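PDB 6WW4: histone H3.1,E3 ubiquitin-protein ligase HERC2 from Homo sapiens, which joins a histone H3 tail to the ZZ-type zinc finger of the E3 ubiquitin ligase HERC2, a domain that binds histone H3 and SUMO1. Local coordinates for residues Q5-G10 with P20-R25. Numbering follows the deposited sequence.
Sequences QTIHPG and PINGSR
Ile7 and Asn22 form an antiparallel non-hydrogen-bonded pair, their CA atoms 4.4 Å apart, in a very short two-stranded pairing of residues 7-8 with 21-22. Bonds lie at both ends of this pair: Gly23 N donates to Thr6 O over 2.7 Å, and His8 N to Ile21 O over 2.9 Å.

The side chains divide between the two faces. On that of Ile7 and Asn22, the Ile7 CG2 branch meets Pro20 CG at a tight 3.5 Å, while CD1 reaches across to Asn22 CB. On the other, with CG placed beside its own backbone N (chi1 -68°), the His8 ring lies over Arg25: Arg25 CB sits 3.6 Å from the ring centroid of His8, almost on the normal, a CH-pi contact. In the ring plane, His8 NE2 makes a weak, bent bond to Gly23 O (2.8 Å, 122°), while a water bridges ND1 of His8 to Arg25 NH1. Together with the packing on Arg25 CB, these contacts at both nitrogens probably limit the imidazole's rotation. Arg25 NE turns to Asp35 in a salt bridge, and Thr6 OG1 is hydrogen-bonded to Arg2.

Thr6 closes the sequence shared with the H3 tail, so its bond to Gly23 spans the engineered fusion and may reflect the linkage. From Ile7 onward the contact lies within the HERC2 ZZ finger, where the strand pair flanks the four-cysteine zinc site, Ile21 packing on Cys13.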
loop_
_atom_site.group_PDB
_atom_site.type_symbol
_atom_site.label_atom_id
_atom_site.label_comp_id
_atom_site.label_asym_id
_atom_site.label_seq_id
_atom_site.Cartn_x
_atom_site.Cartn_y
_atom_site.Cartn_z
ATOM N N GLN A 5 4.537 -10.421 -11.090
ATOM C CA GLN A 5 3.224 -10.387 -10.470
ATOM C C GLN A 5 3.175 -9.181 -9.546
ATOM O O GLN A 5 4.109 -8.940 -8.772
ATOM C CB GLN A 5 2.935 -11.680 -9.702
ATOM N N THR A 6 2.116 -8.397 -9.657
ATOM C CA THR A 6 2.051 -7.134 -8.942
ATOM C C THR A 6 0.765 -6.994 -8.138
ATOM O O THR A 6 0.526 -5.929 -7.557
ATOM C CB THR A 6 2.214 -5.969 -9.924
ATOM O OG1 THR A 6 1.180 -6.045 -10.909
ATOM C CG2 THR A 6 3.563 -6.072 -10.626
ATOM N N ILE A 7 -0.046 -8.032 -8.085
ATOM C CA ILE A 7 -1.239 -8.042 -7.257
ATOM C C ILE A 7 -0.860 -8.562 -5.877
ATOM O O ILE A 7 -0.061 -9.499 -5.750
ATOM C CB ILE A 7 -2.345 -8.899 -7.903
ATOM C CG1 ILE A 7 -3.010 -8.129 -9.035
ATOM C CG2 ILE A 7 -3.406 -9.316 -6.879
ATOM C CD1 ILE A 7 -3.833 -6.957 -8.548
ATOM N N HIS A 8 -1.423 -7.942 -4.834
ATOM C CA HIS A 8 -1.175 -8.323 -3.447
ATOM C C HIS A 8 -2.443 -8.943 -2.866
ATOM O O HIS A 8 -3.316 -8.220 -2.355
ATOM C CB HIS A 8 -0.721 -7.121 -2.622
ATOM C CG HIS A 8 0.639 -6.610 -2.992
ATOM N ND1 HIS A 8 1.799 -7.114 -2.446
ATOM C CD2 HIS A 8 1.021 -5.634 -3.849
ATOM C CE1 HIS A 8 2.836 -6.471 -2.951
ATOM N NE2 HIS A 8 2.389 -5.563 -3.800
ATOM N N PRO A 9 -2.588 -10.272 -2.932
ATOM C CA PRO A 9 -3.834 -10.925 -2.504
ATOM C C PRO A 9 -4.239 -10.538 -1.096
ATOM O O PRO A 9 -3.416 -10.509 -0.180
ATOM C CB PRO A 9 -3.488 -12.417 -2.586
ATOM C CG PRO A 9 -2.452 -12.499 -3.647
ATOM C CD PRO A 9 -1.665 -11.213 -3.592
ATOM N N GLY A 10 -5.529 -10.258 -0.928
ATOM C CA GLY A 10 -6.091 -9.928 0.368
ATOM C C GLY A 10 -5.814 -8.527 0.877
ATOM O O GLY A 10 -6.186 -8.224 2.012
ATOM N N PRO A 20 -7.792 -6.002 -5.263
ATOM C CA PRO A 20 -6.601 -5.958 -4.405
ATOM C C PRO A 20 -5.639 -4.889 -4.878
ATOM O O PRO A 20 -5.786 -4.434 -6.012
ATOM C CB PRO A 20 -5.995 -7.362 -4.565
ATOM C CG PRO A 20 -6.392 -7.761 -5.965
ATOM C CD PRO A 20 -7.781 -7.161 -6.178
ATOM N N ILE A 21 -4.676 -4.500 -4.033
ATOM C CA ILE A 21 -3.674 -3.522 -4.447
ATOM C C ILE A 21 -2.828 -4.097 -5.568
ATOM O O ILE A 21 -2.295 -5.212 -5.470
ATOM C CB ILE A 21 -2.795 -3.091 -3.259
ATOM C CG1 ILE A 21 -3.602 -2.249 -2.257
ATOM C CG2 ILE A 21 -1.587 -2.312 -3.754
ATOM C CD1 ILE A 21 -2.785 -1.682 -1.112
ATOM N N ASN A 22 -2.687 -3.327 -6.643
ATOM C CA ASN A 22 -1.831 -3.677 -7.764
ATOM C C ASN A 22 -0.651 -2.723 -7.808
ATOM O O ASN A 22 -0.834 -1.502 -7.793
ATOM C CB ASN A 22 -2.582 -3.619 -9.089
ATOM C CG ASN A 22 -1.781 -4.227 -10.212
ATOM O OD1 ASN A 22 -1.115 -5.245 -10.027
ATOM N ND2 ASN A 22 -1.818 -3.601 -11.374
ATOM N N GLY A 23 0.548 -3.277 -7.879
ATOM C CA GLY A 23 1.754 -2.482 -7.812
ATOM C C GLY A 23 2.353 -2.510 -6.425
ATOM O O GLY A 23 2.101 -3.412 -5.624
ATOM N N SER A 24 3.154 -1.492 -6.131
ATOM C CA SER A 24 3.827 -1.481 -4.844
ATOM C C SER A 24 2.814 -1.371 -3.713
ATOM O O SER A 24 1.851 -0.601 -3.779
ATOM C CB SER A 24 4.831 -0.335 -4.768
ATOM O OG SER A 24 5.942 -0.584 -5.607
ATOM N N ARG A 25 3.036 -2.156 -2.671
ATOM C CA ARG A 25 2.269 -2.069 -1.442
ATOM C C ARG A 25 3.088 -1.333 -0.383
ATOM O O ARG A 25 4.242 -1.687 -0.120
ATOM C CB ARG A 25 1.894 -3.469 -0.964
ATOM C CG ARG A 25 1.308 -3.523 0.419
ATOM C CD ARG A 25 1.099 -4.965 0.818
ATOM N NE ARG A 25 0.550 -5.023 2.159
ATOM C CZ ARG A 25 0.483 -6.123 2.893
ATOM N NH1 ARG A 25 0.949 -7.267 2.412
ATOM N NH2 ARG A 25 -0.049 -6.067 4.109
HETATM O O HOH W 1 1.640 -8.373 0.015
#